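Local coordinates for probable intron-encoded endonuclease 1 (Wickerhamomyces canadensis, PDB 6X1J), which cleaves a specific DNA recognition sequence as a LAGLIDADG homing endonuclease and so drives homing of its mitochondrial 21S rRNA gene intron, at a contact of chain A with DNA. Sequence-based numbering; all coordinates share one arbitrary frame.

Site 1: a contact of chain A with DNA. Residues 16-17, 26, 83, 107-108. With nucleotides of chain B; nucleotides of chain C.
An N-terminal loop, the end of helix 20-26 and the loop after strand 98-105 together hold the DNA of this LAGLIDADG endonuclease by a phosphate and by a proline in the minor groove. Lys26 suits the phosphate of DA7 of chain C because its chain, extended beyond CG, carries a charge far from its helix. Its ammonium NZ forms a salt bridge and hydrogen bond to OP1 of DA7 at 2.8 Å. The same NZ donates to the carbonyl O of Glu108 at 3.1 Å, from above the carbonyl plane, which probably steadies both loop and lysine. A water held by NZ passes the contact on to OP1 of DT6. Glu108 serves through its backbone: N donates to OP2 of DA7 at 3.0 Å, nearly straight at 161°, and the likely negative carboxylate points past that phosphate. Phe107, with CG in the crowded position between backbone N and carbonyl carbon (chi1 48°), lays one ring face against Lys26 CE, while Ile83 CG1 meets the ring edge. Compact and rigid, Pro17 enters the minor groove and wedges its CG at the step between DT6 and DA7 of chain C. This CG lies over the six-membered ring of DA7, 4.0 Å from the centroid.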
loop_
_atom_site.group_PDB
_atom_site.type_symbol
_atom_site.label_atom_id
_atom_site.label_comp_id
_atom_site.label_asym_id
_atom_site.label_seq_id
_atom_site.Cartn_x
_atom_site.Cartn_y
_atom_site.Cartn_z
ATOM N N GLY A 16 -16.337 14.614 -19.000
ATOM C CA GLY A 16 -14.973 15.002 -19.417
ATOM C C GLY A 16 -14.185 15.565 -18.243
ATOM O O GLY A 16 -14.763 16.111 -17.293
ATOM N N PRO A 17 -12.844 15.419 -18.259
ATOM C CA PRO A 17 -12.045 15.659 -17.065
ATOM C C PRO A 17 -12.303 17.062 -16.503
ATOM O O PRO A 17 -12.437 17.180 -15.280
ATOM C CB PRO A 17 -10.588 15.490 -17.534
ATOM C CG PRO A 17 -10.679 14.651 -18.792
ATOM C CD PRO A 17 -12.028 14.990 -19.406
ATOM N N LYS A 26 -14.942 18.099 -5.648
ATOM C CA LYS A 26 -13.648 18.016 -4.886
ATOM C C LYS A 26 -13.642 18.861 -3.611
ATOM O O LYS A 26 -13.054 18.398 -2.620
ATOM C CB LYS A 26 -12.480 18.452 -5.753
ATOM C CG LYS A 26 -12.209 17.441 -6.842
ATOM C CD LYS A 26 -11.048 17.820 -7.682
ATOM C CE LYS A 26 -10.964 16.869 -8.842
ATOM N NZ LYS A 26 -9.716 17.040 -9.593
ATOM N N ILE A 83 -13.952 7.688 -9.038
ATOM C CA ILE A 83 -15.211 7.967 -9.791
ATOM C C ILE A 83 -15.700 6.646 -10.408
ATOM O O ILE A 83 -16.881 6.346 -10.273
ATOM C CB ILE A 83 -14.943 9.064 -10.852
ATOM C CG1 ILE A 83 -14.845 10.446 -10.210
ATOM C CG2 ILE A 83 -15.970 9.050 -11.976
ATOM C CD1 ILE A 83 -14.433 11.533 -11.168
ATOM N N PHE A 107 -8.896 10.579 -8.734
ATOM C CA PHE A 107 -8.557 11.847 -9.430
ATOM C C PHE A 107 -7.416 12.541 -8.656
ATOM O O PHE A 107 -7.186 12.202 -7.499
ATOM C CB PHE A 107 -9.803 12.720 -9.627
ATOM C CG PHE A 107 -10.686 12.927 -8.419
ATOM C CD1 PHE A 107 -10.210 13.576 -7.298
ATOM C CD2 PHE A 107 -12.021 12.552 -8.446
ATOM C CE1 PHE A 107 -11.014 13.777 -6.196
ATOM C CE2 PHE A 107 -12.842 12.772 -7.351
ATOM C CZ PHE A 107 -12.332 13.369 -6.218
ATOM N N GLU A 108 -6.767 13.539 -9.265
ATOM C CA GLU A 108 -5.864 14.502 -8.563
ATOM C C GLU A 108 -6.641 15.190 -7.440
ATOM O O GLU A 108 -7.810 15.519 -7.635
ATOM C CB GLU A 108 -5.324 15.543 -9.535
ATOM C CG GLU A 108 -4.527 14.919 -10.660
ATOM C CD GLU A 108 -4.070 15.923 -11.697
ATOM O OE1 GLU A 108 -4.204 17.151 -11.411
ATOM O OE2 GLU A 108 -3.591 15.479 -12.778
ATOM P P DA B 22 -13.755 12.881 -27.086
ATOM O OP1 DA B 22 -14.328 11.540 -27.287
ATOM O OP2 DA B 22 -13.572 13.781 -28.235
ATOM O "O5'" DA B 22 -14.591 13.586 -25.939
ATOM C "C5'" DA B 22 -14.839 12.896 -24.703
ATOM C "C4'" DA B 22 -14.864 13.897 -23.575
ATOM O "O4'" DA B 22 -13.552 14.475 -23.380
ATOM C "C3'" DA B 22 -15.803 15.075 -23.801
ATOM O "O3'" DA B 22 -16.257 15.387 -22.492
ATOM C "C2'" DA B 22 -14.884 16.175 -24.299
ATOM C "C1'" DA B 22 -13.628 15.891 -23.485
ATOM N N9 DA B 22 -12.343 16.363 -24.003
ATOM C C8 DA B 22 -11.696 16.111 -25.190
ATOM N N7 DA B 22 -10.511 16.672 -25.275
ATOM C C5 DA B 22 -10.357 17.308 -24.049
ATOM C C6 DA B 22 -9.318 18.082 -23.502
ATOM N N6 DA B 22 -8.162 18.351 -24.127
ATOM N N1 DA B 22 -9.489 18.553 -22.250
ATOM C C2 DA B 22 -10.626 18.280 -21.604
ATOM N N3 DA B 22 -11.669 17.572 -22.008
ATOM C C4 DA B 22 -11.468 17.103 -23.250
ATOM P P DT C 6 -7.262 20.802 -13.436
ATOM O OP1 DT C 6 -8.460 20.998 -12.575
ATOM O OP2 DT C 6 -5.870 20.924 -12.903
ATOM O "O5'" DT C 6 -7.457 19.361 -14.070
ATOM C "C5'" DT C 6 -8.770 18.868 -14.416
ATOM C "C4'" DT C 6 -8.618 17.516 -15.073
ATOM O "O4'" DT C 6 -8.008 17.621 -16.387
ATOM C "C3'" DT C 6 -7.772 16.489 -14.306
ATOM O "O3'" DT C 6 -8.478 15.261 -14.181
ATOM C "C2'" DT C 6 -6.526 16.320 -15.154
ATOM C "C1'" DT C 6 -7.116 16.530 -16.529
ATOM N N1 DT C 6 -6.214 16.802 -17.664
ATOM C C2 DT C 6 -6.653 16.372 -18.892
ATOM O O2 DT C 6 -7.728 15.816 -19.053
ATOM N N3 DT C 6 -5.791 16.619 -19.930
ATOM C C4 DT C 6 -4.546 17.207 -19.858
ATOM O O4 DT C 6 -3.876 17.344 -20.881
ATOM C C5 DT C 6 -4.143 17.633 -18.533
ATOM C C7 DT C 6 -2.812 18.289 -18.353
ATOM C C6 DT C 6 -4.989 17.415 -17.517
ATOM P P DA C 7 -8.860 14.740 -12.711
ATOM O OP1 DA C 7 -9.745 15.726 -12.040
ATOM O OP2 DA C 7 -7.555 14.343 -12.048
ATOM O "O5'" DA C 7 -9.726 13.448 -13.054
ATOM C "C5'" DA C 7 -11.142 13.524 -13.315
ATOM C "C4'" DA C 7 -11.509 12.470 -14.332
ATOM O "O4'" DA C 7 -10.769 12.721 -15.550
ATOM C "C3'" DA C 7 -11.187 11.027 -13.929
ATOM O "O3'" DA C 7 -12.364 10.210 -14.130
ATOM C "C2'" DA C 7 -9.915 10.722 -14.711
ATOM C "C1'" DA C 7 -10.031 11.585 -15.958
ATOM N N9 DA C 7 -8.751 12.071 -16.469
ATOM C C8 DA C 7 -7.771 12.663 -15.710
ATOM N N7 DA C 7 -6.714 13.020 -16.399
ATOM C C5 DA C 7 -7.020 12.646 -17.700
ATOM C C6 DA C 7 -6.317 12.777 -18.908
ATOM N N6 DA C 7 -5.106 13.327 -18.994
ATOM N N1 DA C 7 -6.895 12.303 -20.033
ATOM C C2 DA C 7 -8.114 11.759 -19.940
ATOM N N3 DA C 7 -8.887 11.598 -18.862
ATOM C C4 DA C 7 -8.277 12.074 -17.762
HETATM O O HOH W 1 -11.301 18.001 -12.182
HETATM O O HOH W 2 -10.006 19.537 -10.942
#

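Site 2: a contact of chain A with DNA. Residues 49, 62, 64, 91, 103. With nucleotides of chain B; nucleotides of chain C.
O4 of DT11 in chain C is the best-held polar atom, gripped by two arginine bonds in addition to the base-pair bond from N6 of DA16 in chain B. Arg103 comes end-on through the major groove, extended from CG to NE, and gives NH1 at 2.8 Å and NH2 at 2.9 Å to this O4, which lies close to its guanidinium plane. NE of Arg103 forms a salt bridge with OE2 of Glu64, which fixes the guanidinium's rotation. Glu64, CG anti to the backbone N (chi1 -176°), accepts N4 of DC15 in chain B at OE1 over 3.0 Å; a carboxylate suits a cytosine amino group. Arg91, bent at chi2 and chi3, reads the Hoogsteen edge of DG12 in chain C: NH1 meets O6 at 3.2 Å and NH2 meets N7 at 3.1 Å, a pairing typical for guanine. Its NH2 also lies over the DT11 ring. Tyr49 runs along chain B, takes C5' of DA16 over one ring face, and donates from its phenol OH to OP2 of DG17 at 2.6 Å. An alanine here removes the ring and its OH, and would probably loosen the hold on the backbone between DA16 and DG17. CE2 of Tyr49 packs against C8 of DG17 at 3.7 Å.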
loop_
_atom_site.group_PDB
_atom_site.type_symbol
_atom_site.label_atom_id
_atom_site.label_comp_id
_atom_site.label_asym_id
_atom_site.label_seq_id
_atom_site.Cartn_x
_atom_site.Cartn_y
_atom_site.Cartn_z
ATOM N N TYR A 49 1.116 3.469 -6.513
ATOM C CA TYR A 49 1.797 4.579 -7.230
ATOM C C TYR A 49 1.147 5.879 -6.752
ATOM O O TYR A 49 -0.081 6.064 -6.989
ATOM C CB TYR A 49 1.669 4.353 -8.734
ATOM C CG TYR A 49 2.347 5.338 -9.635
ATOM C CD1 TYR A 49 3.200 6.323 -9.168
ATOM C CD2 TYR A 49 2.158 5.245 -11.001
ATOM C CE1 TYR A 49 3.858 7.186 -10.041
ATOM C CE2 TYR A 49 2.795 6.107 -11.880
ATOM C CZ TYR A 49 3.652 7.081 -11.404
ATOM O OH TYR A 49 4.265 7.923 -12.288
ATOM N N GLN A 62 -2.671 5.728 -8.546
ATOM C CA GLN A 62 -3.001 4.634 -9.498
ATOM C C GLN A 62 -2.831 3.293 -8.780
ATOM O O GLN A 62 -1.708 3.068 -8.208
ATOM C CB GLN A 62 -2.140 4.670 -10.756
ATOM C CG GLN A 62 -2.235 5.998 -11.479
ATOM C CD GLN A 62 -1.582 5.992 -12.844
ATOM O OE1 GLN A 62 -1.572 6.992 -13.528
ATOM N NE2 GLN A 62 -1.033 4.862 -13.255
ATOM N N GLU A 64 -3.151 -1.003 -8.945
ATOM C CA GLU A 64 -3.115 -2.212 -9.811
ATOM C C GLU A 64 -2.837 -3.421 -8.928
ATOM O O GLU A 64 -1.755 -3.436 -8.304
ATOM C CB GLU A 64 -2.100 -2.067 -10.944
ATOM C CG GLU A 64 -2.118 -3.248 -11.900
ATOM C CD GLU A 64 -1.527 -2.966 -13.267
ATOM O OE1 GLU A 64 -0.864 -1.922 -13.402
ATOM O OE2 GLU A 64 -1.743 -3.776 -14.201
ATOM N N ARG A 91 -2.959 -8.240 -20.568
ATOM C CA ARG A 91 -1.748 -7.899 -21.343
ATOM C C ARG A 91 -1.139 -9.211 -21.843
ATOM O O ARG A 91 -1.285 -10.239 -21.129
ATOM C CB ARG A 91 -0.753 -7.129 -20.469
ATOM C CG ARG A 91 -1.360 -6.200 -19.420
ATOM C CD ARG A 91 -1.309 -4.703 -19.704
ATOM N NE ARG A 91 -0.089 -4.198 -20.346
ATOM C CZ ARG A 91 0.925 -3.566 -19.757
ATOM N NH1 ARG A 91 0.943 -3.350 -18.450
ATOM N NH2 ARG A 91 1.933 -3.146 -20.496
ATOM N N ARG A 103 -7.468 -2.597 -12.295
ATOM C CA ARG A 103 -6.928 -1.212 -12.237
ATOM C C ARG A 103 -8.032 -0.256 -11.770
ATOM O O ARG A 103 -9.220 -0.463 -12.114
ATOM C CB ARG A 103 -6.359 -0.758 -13.588
ATOM C CG ARG A 103 -5.131 -1.526 -14.055
ATOM C CD ARG A 103 -4.439 -0.834 -15.223
ATOM N NE ARG A 103 -3.213 -1.494 -15.652
ATOM C CZ ARG A 103 -2.412 -1.087 -16.638
ATOM N NH1 ARG A 103 -2.705 -0.010 -17.349
ATOM N NH2 ARG A 103 -1.310 -1.763 -16.919
ATOM P P DA B 14 0.037 -7.774 -6.887
ATOM O OP1 DA B 14 0.358 -7.639 -5.436
ATOM O OP2 DA B 14 -1.322 -8.393 -7.145
ATOM O "O5'" DA B 14 0.211 -6.444 -7.746
ATOM C "C5'" DA B 14 0.867 -5.244 -7.278
ATOM C "C4'" DA B 14 2.349 -5.299 -7.571
ATOM O "O4'" DA B 14 2.585 -5.705 -8.952
ATOM C "C3'" DA B 14 3.123 -4.001 -7.375
ATOM O "O3'" DA B 14 4.430 -4.456 -7.004
ATOM C "C2'" DA B 14 3.226 -3.467 -8.795
ATOM C "C1'" DA B 14 3.394 -4.745 -9.596
ATOM N N9 DA B 14 3.008 -4.713 -10.999
ATOM C C8 DA B 14 1.772 -4.980 -11.536
ATOM N N7 DA B 14 1.731 -4.870 -12.841
ATOM C C5 DA B 14 3.020 -4.489 -13.184
ATOM C C6 DA B 14 3.623 -4.202 -14.416
ATOM N N6 DA B 14 2.994 -4.292 -15.586
ATOM N N1 DA B 14 4.921 -3.841 -14.412
ATOM C C2 DA B 14 5.555 -3.751 -13.240
ATOM N N3 DA B 14 5.099 -4.003 -12.016
ATOM C C4 DA B 14 3.810 -4.371 -12.059
ATOM P P DC B 15 5.516 -3.549 -6.246
ATOM O OP1 DC B 15 6.852 -4.045 -6.651
ATOM O OP2 DC B 15 5.106 -3.394 -4.797
ATOM O "O5'" DC B 15 5.529 -2.175 -6.991
ATOM C "C5'" DC B 15 4.685 -1.059 -6.774
ATOM C "C4'" DC B 15 5.327 -0.102 -7.747
ATOM O "O4'" DC B 15 5.210 -0.609 -9.097
ATOM C "C3'" DC B 15 4.985 1.395 -7.771
ATOM O "O3'" DC B 15 6.289 1.900 -7.427
ATOM C "C2'" DC B 15 4.316 1.559 -9.127
ATOM C "C1'" DC B 15 4.967 0.465 -9.983
ATOM N N1 DC B 15 4.143 -0.047 -11.095
ATOM C C2 DC B 15 4.694 -0.121 -12.385
ATOM O O2 DC B 15 5.866 0.241 -12.561
ATOM N N3 DC B 15 3.924 -0.561 -13.404
ATOM C C4 DC B 15 2.674 -0.966 -13.168
ATOM N N4 DC B 15 1.953 -1.394 -14.199
ATOM C C5 DC B 15 2.100 -0.929 -11.862
ATOM C C6 DC B 15 2.850 -0.437 -10.872
ATOM P P DA B 16 6.694 3.358 -7.617
ATOM O OP1 DA B 16 7.936 3.601 -6.852
ATOM O OP2 DA B 16 5.516 4.175 -7.312
ATOM O "O5'" DA B 16 7.064 3.400 -9.169
ATOM C "C5'" DA B 16 6.438 4.413 -9.978
ATOM C "C4'" DA B 16 6.866 4.345 -11.427
ATOM O "O4'" DA B 16 6.106 3.323 -12.107
ATOM C "C3'" DA B 16 6.562 5.654 -12.148
ATOM O "O3'" DA B 16 7.810 6.338 -12.269
ATOM C "C2'" DA B 16 5.967 5.234 -13.478
ATOM C "C1'" DA B 16 5.752 3.731 -13.402
ATOM N N9 DA B 16 4.413 3.218 -13.684
ATOM C C8 DA B 16 3.359 2.951 -12.842
ATOM N N7 DA B 16 2.312 2.442 -13.449
ATOM C C5 DA B 16 2.698 2.388 -14.783
ATOM C C6 DA B 16 2.049 1.927 -15.942
ATOM N N6 DA B 16 0.813 1.414 -15.956
ATOM N N1 DA B 16 2.730 1.989 -17.104
ATOM C C2 DA B 16 3.975 2.475 -17.096
ATOM N N3 DA B 16 4.696 2.913 -16.077
ATOM C C4 DA B 16 3.993 2.845 -14.936
ATOM P P DG B 17 7.879 7.911 -12.513
ATOM O OP1 DG B 17 9.254 8.335 -12.183
ATOM O OP2 DG B 17 6.723 8.546 -11.860
ATOM O "O5'" DG B 17 7.620 8.070 -14.080
ATOM C "C5'" DG B 17 8.362 7.365 -15.090
ATOM C "C4'" DG B 17 7.642 7.475 -16.415
ATOM O "O4'" DG B 17 6.453 6.628 -16.495
ATOM C "C3'" DG B 17 7.173 8.896 -16.752
ATOM O "O3'" DG B 17 7.463 9.243 -18.112
ATOM C "C2'" DG B 17 5.669 8.827 -16.572
ATOM C "C1'" DG B 17 5.394 7.412 -17.039
ATOM N N9 DG B 17 4.112 6.877 -16.599
ATOM C C8 DG B 17 3.577 6.986 -15.340
ATOM N N7 DG B 17 2.388 6.458 -15.240
ATOM C C5 DG B 17 2.107 5.999 -16.518
ATOM C C6 DG B 17 0.956 5.348 -17.023
ATOM O O6 DG B 17 -0.077 5.032 -16.422
ATOM N N1 DG B 17 1.082 5.063 -18.379
ATOM C C2 DG B 17 2.181 5.356 -19.150
ATOM N N2 DG B 17 2.106 4.988 -20.445
ATOM N N3 DG B 17 3.268 5.958 -18.688
ATOM C C4 DG B 17 3.157 6.260 -17.374
ATOM P P DC C 10 -7.149 1.375 -23.709
ATOM O OP1 DC C 10 -8.204 0.931 -24.641
ATOM O OP2 DC C 10 -6.886 0.523 -22.525
ATOM O "O5'" DC C 10 -5.814 1.622 -24.538
ATOM C "C5'" DC C 10 -5.356 2.966 -24.747
ATOM C "C4'" DC C 10 -3.849 3.009 -24.873
ATOM O "O4'" DC C 10 -3.263 3.606 -23.687
ATOM C "C3'" DC C 10 -3.140 1.666 -25.058
ATOM O "O3'" DC C 10 -1.995 1.866 -25.882
ATOM C "C2'" DC C 10 -2.595 1.364 -23.678
ATOM C "C1'" DC C 10 -2.238 2.761 -23.192
ATOM N N1 DC C 10 -2.214 2.915 -21.741
ATOM C C2 DC C 10 -1.092 3.480 -21.121
ATOM O O2 DC C 10 -0.113 3.806 -21.818
ATOM N N3 DC C 10 -1.105 3.661 -19.780
ATOM C C4 DC C 10 -2.160 3.265 -19.062
ATOM N N4 DC C 10 -2.127 3.449 -17.746
ATOM C C5 DC C 10 -3.320 2.705 -19.671
ATOM C C6 DC C 10 -3.301 2.546 -20.999
ATOM P P DT C 11 -1.158 0.623 -26.419
ATOM O OP1 DT C 11 -1.042 0.763 -27.907
ATOM O OP2 DT C 11 -1.751 -0.615 -25.844
ATOM O "O5'" DT C 11 0.289 0.837 -25.771
ATOM C "C5'" DT C 11 0.972 2.093 -25.878
ATOM C "C4'" DT C 11 2.319 2.029 -25.203
ATOM O "O4'" DT C 11 2.152 2.219 -23.783
ATOM C "C3'" DT C 11 3.104 0.728 -25.356
ATOM O "O3'" DT C 11 4.458 1.178 -25.406
ATOM C "C2'" DT C 11 2.819 -0.001 -24.061
ATOM C "C1'" DT C 11 2.760 1.156 -23.076
ATOM N N1 DT C 11 1.968 0.924 -21.858
ATOM C C2 DT C 11 2.472 1.357 -20.654
ATOM O O2 DT C 11 3.565 1.891 -20.537
ATOM N N3 DT C 11 1.657 1.119 -19.578
ATOM C C4 DT C 11 0.418 0.512 -19.584
ATOM O O4 DT C 11 -0.203 0.381 -18.530
ATOM C C5 DT C 11 -0.053 0.089 -20.879
ATOM C C7 DT C 11 -1.396 -0.562 -20.986
ATOM C C6 DT C 11 0.728 0.329 -21.941
ATOM P P DG C 12 5.678 0.157 -25.459
ATOM O OP1 DG C 12 6.678 0.690 -26.429
ATOM O OP2 DG C 12 5.115 -1.203 -25.641
ATOM O "O5'" DG C 12 6.344 0.311 -24.018
ATOM C "C5'" DG C 12 6.854 1.577 -23.566
ATOM C "C4'" DG C 12 7.849 1.402 -22.441
ATOM O "O4'" DG C 12 7.166 1.250 -21.176
ATOM C "C3'" DG C 12 8.792 0.208 -22.547
ATOM O "O3'" DG C 12 10.065 0.700 -22.120
ATOM C "C2'" DG C 12 8.161 -0.823 -21.623
ATOM C "C1'" DG C 12 7.530 0.033 -20.529
ATOM N N9 DG C 12 6.317 -0.470 -19.890
ATOM C C8 DG C 12 5.216 -0.968 -20.543
ATOM N N7 DG C 12 4.230 -1.257 -19.737
ATOM C C5 DG C 12 4.684 -0.868 -18.485
ATOM C C6 DG C 12 4.044 -0.934 -17.217
ATOM O O6 DG C 12 2.911 -1.358 -16.945
ATOM N N1 DG C 12 4.864 -0.451 -16.204
ATOM C C2 DG C 12 6.138 0.034 -16.385
ATOM N N2 DG C 12 6.764 0.464 -15.274
ATOM N N3 DG C 12 6.747 0.102 -17.566
ATOM C C4 DG C 12 5.959 -0.349 -18.566
ATOM P P DT C 13 11.384 -0.177 -22.325
ATOM O OP1 DT C 13 12.534 0.738 -22.411
ATOM O OP2 DT C 13 11.146 -1.177 -23.374
ATOM O "O5'" DT C 13 11.554 -0.854 -20.901
ATOM C "C5'" DT C 13 11.286 -0.046 -19.754
ATOM C "C4'" DT C 13 11.262 -0.879 -18.496
ATOM O "O4'" DT C 13 9.911 -1.225 -18.113
ATOM C "C3'" DT C 13 12.073 -2.183 -18.498
ATOM O "O3'" DT C 13 13.195 -2.018 -17.625
ATOM C "C2'" DT C 13 11.036 -3.268 -18.225
ATOM C "C1'" DT C 13 9.908 -2.515 -17.544
ATOM N N1 DT C 13 8.545 -3.045 -17.690
ATOM C C2 DT C 13 7.768 -3.083 -16.559
ATOM O O2 DT C 13 8.184 -2.763 -15.460
ATOM N N3 DT C 13 6.493 -3.556 -16.750
ATOM C C4 DT C 13 5.927 -3.972 -17.939
ATOM O O4 DT C 13 4.755 -4.353 -17.957
ATOM C C5 DT C 13 6.803 -3.899 -19.096
ATOM C C7 DT C 13 6.283 -4.326 -20.434
ATOM C C6 DT C 13 8.043 -3.421 -18.917
HETATM O O HOH W 3 -0.130 -4.319 -16.026
HETATM O O HOH W 4 0.051 2.341 -11.860
HETATM O O HOH W 5 -1.424 0.598 -13.683
#

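Site 3: a contact of chain A with DNA. Residues 149-150, 154, 225-226. With nucleotides of chain C.
Gly149 and Gly150 run extended in strand 149-151, with no side chain in the way, which probably helps the phosphate of DC18 in chain C approach: its OP2 lies 3.6 Å from Gly150 CA. Tyr154, in the following loop, does most of the touching. Its CG is anti to the carbonyl carbon (chi1 -75°), which aims the phenol tip at the phosphate, while chi2 of 89° turns a ring face toward C2' of DC18. At the tip, OH donates to OP2 of DC18 at 2.7 Å, with that oxygen in the ring plane. A tyrosine suits this place because it joins a polar tip to a broad apolar face: C2' of DC18 sits over the ring centre, 3.6 Å above the plane. The rings of Tyr154 and DC18 of chain C meet edge-to-face, their planes at 67°. CD1 of Tyr154 packs against C5 of DC19 in chain C at 3.5 Å. Lys226, bent at chi3, turns its ammonium NZ to the carbonyl O of Gly149 at 2.8 Å, tying 3-10 helix 221-226 to the strand. Its charge probably also favours the nearby phosphate. A water links the Lys226 carbonyl O to OP2, while Tyr225 lends a ring face to Lys226 CG. The site thus holds the DC18 backbone against the C-terminal half of the enzyme.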
loop_
_atom_site.group_PDB
_atom_site.type_symbol
_atom_site.label_atom_id
_atom_site.label_comp_id
_atom_site.label_asym_id
_atom_site.label_seq_id
_atom_site.Cartn_x
_atom_site.Cartn_y
_atom_site.Cartn_z
ATOM N N GLY A 149 3.986 -8.180 1.734
ATOM C CA GLY A 149 4.225 -9.186 2.770
ATOM C C GLY A 149 4.423 -10.550 2.126
ATOM O O GLY A 149 4.028 -10.720 0.983
ATOM N N GLY A 150 5.067 -11.457 2.844
ATOM C CA GLY A 150 5.492 -12.786 2.364
ATOM C C GLY A 150 5.854 -13.687 3.521
ATOM O O GLY A 150 6.085 -13.177 4.613
ATOM N N TYR A 154 7.503 -21.344 2.424
ATOM C CA TYR A 154 6.218 -21.619 1.730
ATOM C C TYR A 154 5.795 -23.095 1.848
ATOM O O TYR A 154 4.671 -23.372 1.403
ATOM C CB TYR A 154 6.284 -21.118 0.281
ATOM C CG TYR A 154 6.168 -19.612 0.179
ATOM C CD1 TYR A 154 7.304 -18.816 0.247
ATOM C CD2 TYR A 154 4.933 -18.978 0.066
ATOM C CE1 TYR A 154 7.227 -17.436 0.183
ATOM C CE2 TYR A 154 4.845 -17.597 0.012
ATOM C CZ TYR A 154 5.994 -16.831 0.065
ATOM O OH TYR A 154 5.965 -15.473 0.000
ATOM N N TYR A 225 -4.357 -15.483 3.986
ATOM C CA TYR A 225 -3.481 -16.590 3.558
ATOM C C TYR A 225 -2.003 -16.181 3.653
ATOM O O TYR A 225 -1.143 -17.092 3.767
ATOM C CB TYR A 225 -3.821 -17.058 2.146
ATOM C CG TYR A 225 -3.331 -16.164 1.054
ATOM C CD1 TYR A 225 -4.115 -15.114 0.612
ATOM C CD2 TYR A 225 -2.087 -16.356 0.472
ATOM C CE1 TYR A 225 -3.680 -14.288 -0.411
ATOM C CE2 TYR A 225 -1.633 -15.528 -0.545
ATOM C CZ TYR A 225 -2.432 -14.480 -0.980
ATOM O OH TYR A 225 -2.013 -13.639 -1.977
ATOM N N LYS A 226 -1.689 -14.881 3.598
ATOM C CA LYS A 226 -0.271 -14.411 3.572
ATOM C C LYS A 226 0.325 -14.634 4.956
ATOM O O LYS A 226 1.537 -14.699 5.050
ATOM C CB LYS A 226 -0.160 -12.938 3.169
ATOM C CG LYS A 226 -0.508 -12.630 1.723
ATOM C CD LYS A 226 -0.085 -11.251 1.296
ATOM C CE LYS A 226 1.213 -11.302 0.535
ATOM N NZ LYS A 226 1.551 -10.005 -0.087
ATOM P P DC C 18 3.148 -14.004 -1.860
ATOM O OP1 DC C 18 1.675 -13.984 -2.076
ATOM O OP2 DC C 18 3.650 -14.156 -0.469
ATOM O "O5'" DC C 18 3.803 -15.218 -2.658
ATOM C "C5'" DC C 18 3.628 -15.315 -4.046
ATOM C "C4'" DC C 18 4.569 -16.351 -4.601
ATOM O "O4'" DC C 18 5.932 -15.875 -4.577
ATOM C "C3'" DC C 18 4.583 -17.737 -3.952
ATOM O "O3'" DC C 18 4.040 -18.699 -4.846
ATOM C "C2'" DC C 18 6.044 -17.942 -3.549
ATOM C "C1'" DC C 18 6.792 -16.983 -4.451
ATOM N N1 DC C 18 8.086 -16.487 -3.954
ATOM C C2 DC C 18 9.228 -16.629 -4.746
ATOM O O2 DC C 18 9.133 -17.175 -5.857
ATOM N N3 DC C 18 10.413 -16.192 -4.275
ATOM C C4 DC C 18 10.476 -15.581 -3.090
ATOM N N4 DC C 18 11.669 -15.127 -2.682
ATOM C C5 DC C 18 9.323 -15.398 -2.277
ATOM C C6 DC C 18 8.156 -15.843 -2.753
ATOM P P DC C 19 3.767 -20.227 -4.384
ATOM O OP1 DC C 19 2.892 -20.820 -5.387
ATOM O OP2 DC C 19 3.355 -20.226 -2.965
ATOM O "O5'" DC C 19 5.136 -20.941 -4.726
ATOM C "C5'" DC C 19 5.402 -21.151 -6.119
ATOM C "C4'" DC C 19 6.825 -21.592 -6.361
ATOM O "O4'" DC C 19 7.795 -20.650 -5.829
ATOM C "C3'" DC C 19 7.231 -22.980 -5.839
ATOM O "O3'" DC C 19 7.784 -23.792 -6.884
ATOM C "C2'" DC C 19 8.297 -22.678 -4.803
ATOM C "C1'" DC C 19 8.903 -21.387 -5.336
ATOM N N1 DC C 19 9.617 -20.570 -4.332
ATOM C C2 DC C 19 10.983 -20.334 -4.514
ATOM O O2 DC C 19 11.538 -20.769 -5.530
ATOM N N3 DC C 19 11.658 -19.614 -3.590
ATOM C C4 DC C 19 11.027 -19.150 -2.513
ATOM N N4 DC C 19 11.741 -18.456 -1.628
ATOM C C5 DC C 19 9.640 -19.393 -2.290
ATOM C C6 DC C 19 8.979 -20.102 -3.216
HETATM O O HOH W 6 2.300 -15.417 1.928
#

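The three sites follow one DNA duplex along a single protein chain. Between the centres of their C-alpha atoms, site 1 and site 2 are about 17 Å apart. Site 2 and site 3 are about 21 Å apart by the same measure. Site 1 and site 3 are about 35 Å apart. Strand 98-105 carries Arg103 of site 2 and leads into the Phe107-Glu108 loop of site 1. Chain C of the DNA runs past all three. Site 2 supplies direct base reading, site 1 combines phosphate bonds with a proline in the minor groove, and site 3 mainly holds backbone, which would help the monomer keep a long target in register.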